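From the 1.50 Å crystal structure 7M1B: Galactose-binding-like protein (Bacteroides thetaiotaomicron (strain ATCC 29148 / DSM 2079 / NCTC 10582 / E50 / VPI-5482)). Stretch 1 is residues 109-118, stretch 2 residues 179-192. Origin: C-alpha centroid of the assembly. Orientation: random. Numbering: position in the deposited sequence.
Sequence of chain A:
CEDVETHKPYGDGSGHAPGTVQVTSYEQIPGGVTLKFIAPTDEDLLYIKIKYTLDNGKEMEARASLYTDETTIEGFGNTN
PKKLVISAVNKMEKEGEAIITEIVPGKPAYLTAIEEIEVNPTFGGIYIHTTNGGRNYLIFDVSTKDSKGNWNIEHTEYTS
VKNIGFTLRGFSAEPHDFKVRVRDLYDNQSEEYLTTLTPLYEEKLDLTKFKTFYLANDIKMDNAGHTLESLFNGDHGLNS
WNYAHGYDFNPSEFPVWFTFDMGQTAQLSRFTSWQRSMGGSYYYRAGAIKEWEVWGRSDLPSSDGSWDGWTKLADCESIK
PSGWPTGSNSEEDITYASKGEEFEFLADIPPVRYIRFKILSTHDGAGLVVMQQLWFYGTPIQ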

# COMPACT_ATOMS: atom_id res chain seq x y z
N ALA A 109 26.98 4.48 -19.23
CA ALA A 109 25.76 4.35 -18.41
C ALA A 109 24.78 5.48 -18.69
O ALA A 109 23.57 5.20 -18.75
CB ALA A 109 26.08 4.18 -16.93
N TYR A 110 25.26 6.72 -18.92
CA TYR A 110 24.26 7.80 -19.01
C TYR A 110 23.40 7.69 -20.29
O TYR A 110 22.24 8.16 -20.38
CB TYR A 110 24.96 9.16 -18.85
CG TYR A 110 25.65 9.65 -20.09
CD1 TYR A 110 26.86 9.10 -20.54
CD2 TYR A 110 25.11 10.71 -20.81
CE1 TYR A 110 27.45 9.56 -21.71
CE2 TYR A 110 25.67 11.17 -21.98
CZ TYR A 110 26.86 10.60 -22.41
OH TYR A 110 27.59 11.11 -23.62
N LEU A 111 23.98 7.03 -21.30
CA LEU A 111 23.34 6.84 -22.59
C LEU A 111 22.31 5.71 -22.50
O LEU A 111 21.18 5.86 -22.99
CB LEU A 111 24.42 6.55 -23.64
CG LEU A 111 25.14 7.76 -24.23
CD1 LEU A 111 26.09 7.35 -25.36
CD2 LEU A 111 24.15 8.82 -24.73
N THR A 112 22.72 4.58 -21.91
CA THR A 112 21.79 3.48 -21.68
C THR A 112 20.65 4.00 -20.82
O THR A 112 19.49 3.67 -21.09
CB THR A 112 22.45 2.29 -20.99
OG1 THR A 112 23.36 1.75 -21.94
CG2 THR A 112 21.48 1.18 -20.63
N ALA A 113 20.99 4.87 -19.85
CA ALA A 113 19.94 5.38 -18.95
C ALA A 113 18.86 6.18 -19.69
O ALA A 113 17.69 5.96 -19.47
CB ALA A 113 20.50 6.19 -17.81
N ILE A 114 19.29 7.10 -20.56
CA ILE A 114 18.34 7.93 -21.31
C ILE A 114 17.58 7.10 -22.36
O ILE A 114 16.40 7.34 -22.62
CB ILE A 114 19.00 9.20 -21.90
CG1 ILE A 114 18.01 10.35 -22.10
CG2 ILE A 114 19.71 8.88 -23.22
CD1 ILE A 114 17.42 10.94 -20.83
N GLU A 115 18.25 6.07 -22.91
CA GLU A 115 17.69 5.27 -23.99
C GLU A 115 16.61 4.29 -23.50
O GLU A 115 15.62 4.06 -24.20
CB GLU A 115 18.75 4.66 -24.89
CG GLU A 115 19.46 5.73 -25.69
CD GLU A 115 20.61 5.21 -26.55
OE1 GLU A 115 20.58 3.99 -26.91
OE2 GLU A 115 21.58 6.04 -26.81
N GLU A 116 16.77 3.78 -22.28
CA GLU A 116 15.88 2.78 -21.72
C GLU A 116 14.85 3.42 -20.76
O GLU A 116 14.14 2.68 -20.09
CB GLU A 116 16.70 1.71 -21.00
CG GLU A 116 17.65 0.96 -21.94
CD GLU A 116 16.85 0.08 -22.90
OE1 GLU A 116 15.87 -0.59 -22.45
OE2 GLU A 116 17.20 0.09 -24.09
N ILE A 117 14.81 4.76 -20.66
CA ILE A 117 14.05 5.43 -19.61
C ILE A 117 12.57 5.20 -19.91
O ILE A 117 12.22 5.11 -21.10
CB ILE A 117 14.41 6.93 -19.50
CG1 ILE A 117 13.97 7.52 -18.11
CG2 ILE A 117 13.96 7.81 -20.70
CD1 ILE A 117 14.40 8.97 -17.93
N GLU A 118 11.81 5.02 -18.82
CA GLU A 118 10.36 5.00 -18.85
C GLU A 118 9.86 6.02 -17.83
O GLU A 118 10.44 6.12 -16.74
CB GLU A 118 9.75 3.59 -18.69
CG GLU A 118 8.26 3.52 -18.94
CD GLU A 118 7.67 2.12 -19.02
OE1 GLU A 118 8.41 1.17 -19.36
OE2 GLU A 118 6.46 2.00 -18.78
N LYS A 179 10.76 17.20 -18.72
CA LYS A 179 12.03 17.04 -19.42
C LYS A 179 13.01 16.37 -18.45
O LYS A 179 13.04 16.78 -17.27
CB LYS A 179 12.51 18.42 -19.88
CG LYS A 179 13.99 18.59 -20.19
CD LYS A 179 14.41 20.05 -20.20
CE LYS A 179 13.70 20.89 -21.24
NZ LYS A 179 14.58 21.97 -21.77
N VAL A 180 13.75 15.35 -18.95
CA VAL A 180 14.73 14.61 -18.17
C VAL A 180 16.07 14.59 -18.89
O VAL A 180 16.18 14.34 -20.10
CB VAL A 180 14.31 13.16 -17.79
CG1 VAL A 180 15.36 12.58 -16.80
CG2 VAL A 180 12.88 13.05 -17.23
N ARG A 181 17.15 14.85 -18.15
CA ARG A 181 18.52 14.70 -18.67
C ARG A 181 19.31 13.91 -17.64
O ARG A 181 19.02 14.09 -16.41
CB ARG A 181 19.13 16.08 -18.92
CG ARG A 181 19.10 16.50 -20.39
CD ARG A 181 19.92 17.75 -20.67
NE ARG A 181 20.88 17.46 -21.72
CZ ARG A 181 21.74 18.34 -22.22
NH1 ARG A 181 21.75 19.59 -21.77
NH2 ARG A 181 22.59 17.97 -23.17
N VAL A 182 20.24 13.04 -18.11
CA VAL A 182 21.09 12.20 -17.24
C VAL A 182 22.52 12.66 -17.50
O VAL A 182 22.89 12.83 -18.66
CB VAL A 182 20.93 10.69 -17.52
CG1 VAL A 182 21.48 9.87 -16.33
CG2 VAL A 182 19.42 10.32 -17.67
N ARG A 183 23.29 12.81 -16.39
CA ARG A 183 24.72 13.19 -16.44
C ARG A 183 25.54 12.34 -15.46
O ARG A 183 24.96 11.69 -14.58
CB ARG A 183 24.96 14.71 -16.26
CG ARG A 183 24.67 15.27 -14.83
CD ARG A 183 24.62 16.79 -14.88
NE ARG A 183 24.12 17.32 -13.60
CZ ARG A 183 24.85 17.46 -12.50
NH1 ARG A 183 26.13 17.08 -12.50
NH2 ARG A 183 24.30 17.95 -11.39
N ASP A 184 26.87 12.29 -15.66
CA ASP A 184 27.74 11.46 -14.81
C ASP A 184 28.75 12.40 -14.15
O ASP A 184 28.70 13.61 -14.43
CB ASP A 184 28.32 10.25 -15.56
CG ASP A 184 29.28 10.62 -16.72
OD1 ASP A 184 29.75 11.80 -16.81
OD2 ASP A 184 29.60 9.75 -17.57
N LEU A 185 29.63 11.82 -13.28
CA LEU A 185 30.59 12.61 -12.51
C LEU A 185 31.84 12.88 -13.37
O LEU A 185 32.82 13.43 -12.86
CB LEU A 185 30.97 11.82 -11.25
CG LEU A 185 30.10 12.08 -10.02
CD1 LEU A 185 30.57 11.20 -8.85
CD2 LEU A 185 30.16 13.57 -9.63
N TYR A 186 31.78 12.51 -14.65
CA TYR A 186 32.82 12.76 -15.63
C TYR A 186 32.44 13.90 -16.58
O TYR A 186 33.17 14.12 -17.53
CB TYR A 186 32.97 11.50 -16.48
CG TYR A 186 33.49 10.35 -15.65
CD1 TYR A 186 34.77 10.31 -15.17
CD2 TYR A 186 32.66 9.32 -15.27
CE1 TYR A 186 35.27 9.27 -14.41
CE2 TYR A 186 33.12 8.27 -14.49
CZ TYR A 186 34.45 8.23 -14.07
OH TYR A 186 34.91 7.20 -13.30
N ASP A 187 31.32 14.59 -16.36
CA ASP A 187 30.95 15.75 -17.17
C ASP A 187 30.27 15.37 -18.49
O ASP A 187 30.08 16.23 -19.34
CB ASP A 187 32.10 16.76 -17.32
CG ASP A 187 32.59 17.31 -15.99
OD1 ASP A 187 31.86 18.13 -15.40
OD2 ASP A 187 33.69 16.91 -15.55
N ASN A 188 29.87 14.10 -18.66
CA ASN A 188 29.08 13.72 -19.83
C ASN A 188 27.61 14.08 -19.54
O ASN A 188 27.29 14.12 -18.36
CB ASN A 188 29.24 12.21 -20.13
CG ASN A 188 30.66 11.78 -20.36
OD1 ASN A 188 31.34 12.37 -21.18
ND2 ASN A 188 31.11 10.78 -19.62
N GLN A 189 26.79 14.43 -20.55
CA GLN A 189 25.35 14.72 -20.35
C GLN A 189 24.51 14.32 -21.57
O GLN A 189 24.92 14.64 -22.69
CB GLN A 189 25.08 16.24 -20.27
CG GLN A 189 24.41 16.66 -18.96
CD GLN A 189 23.88 18.07 -19.06
OE1 GLN A 189 24.49 18.93 -19.69
NE2 GLN A 189 22.73 18.30 -18.46
N SER A 190 23.30 13.77 -21.32
CA SER A 190 22.52 13.10 -22.36
C SER A 190 21.71 14.12 -23.15
O SER A 190 21.65 15.29 -22.74
CB SER A 190 21.66 12.01 -21.77
OG SER A 190 20.61 12.59 -21.00
N GLU A 191 21.10 13.71 -24.28
CA GLU A 191 19.99 14.44 -24.89
C GLU A 191 18.82 14.44 -23.91
O GLU A 191 18.75 13.54 -23.06
CB GLU A 191 19.54 13.80 -26.21
CG GLU A 191 19.38 12.27 -26.13
CD GLU A 191 20.57 11.33 -26.36
OE1 GLU A 191 21.58 11.37 -25.57
OE2 GLU A 191 20.48 10.51 -27.31
N GLU A 192 17.92 15.43 -24.03
CA GLU A 192 16.74 15.57 -23.23
C GLU A 192 15.71 14.53 -23.68
O GLU A 192 15.47 14.32 -24.87
CB GLU A 192 16.11 16.96 -23.39
CG GLU A 192 16.94 18.09 -22.81
CD GLU A 192 16.43 19.50 -23.11
OE1 GLU A 192 15.70 19.66 -24.11
OE2 GLU A 192 16.76 20.42 -22.33

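A short helix, residues 109-115, lies along a strand and the turn that follows it, and no hydrogen bond joins the two. The helix axis runs nearly antiparallel to strand 179-183, at 160° between N-to-C directions, and comes within 7.8 Å of it. Helix side chains pack on the side chains and backbone of stretch 2, and about 530 Å² is buried over both sides. The first rule is periodicity: Tyr110, Ala113 and Ile114, at i, i+3 and i+4, point CA-to-CB toward stretch 2, and Ile117, just past the helix, does the same.

The strand answers with alternation. Lys179 does not reach the helix; its NZ instead forms a salt bridge with Glu192 OE2 at 2.7 Å, within its own stretch. Val180 points toward stretch 1, and its CG1 lies 3.9 Å from CD1 of Ile117, just beyond the helix. Its carbonyl O is also 3.7 Å from Ile114 CD1, so the isoleucine end packs against backbone as well as side chains. Arg181 points away, and its guanidinium works within the stretch, with NE and NH2 donating to Ser190 O at 2.5 and 2.9 Å.

Val182 points back toward the helix and is the hub of the apolar contact. Its CG1 lies 4.1 Å from Ala113 CB and 4.4 Å from Tyr110 CB, while its CG2 sits 3.8 Å from Ile114 CD1. Three helix residues thus share one valine, and the small alanine meets it with its methyl alone. Arg183 points away in its turn.

Asp184 begins a type I turn ending at Asp187, and its carboxylate organises the loop: OD1 accepts from Tyr186 N and Asn188 N, both at 3.0 Å, while OD2 accepts from Asn188 ND2 at 2.7 Å. Leu185, Tyr186 and Asp187 stay clear of the helix. The bonds to Asn188 tie it to the start of the turn, and its CB lies over one face of the Tyr110 ring, 3.8 Å from the centroid and 21° off the normal, a CH-pi contact. Tyr110 CE2 also approaches Gln189 C at 3.4 Å, although the Gln189 side chain points away. Ser190 N lies at the ring's edge, 3.6 Å from Tyr110 CE2, but its hydrogen bond goes to Val182 O at 2.9 Å.

Ser190 applies the same principle with its side chain. Its OG accepts from Val182 N and donates to Glu191 O, both at 2.9 Å, and so can sit 3.6 Å from the Ile114 CD1 methyl without lacking a partner. Glu191 closes the contact: its O is 3.4 Å from Ile114 CG1, and its side chain, starting sideways, brings OE1 to 3.7 Å from Leu111 CD2. Glu192 points away, leaving its carboxylate to Lys179. Apolar helix side chains meet valine methyls and polar groups alike; Ser190 OG and Asn188 ND2 find their partners within stretch 2, while Glu191 OE1 has none in either stretch.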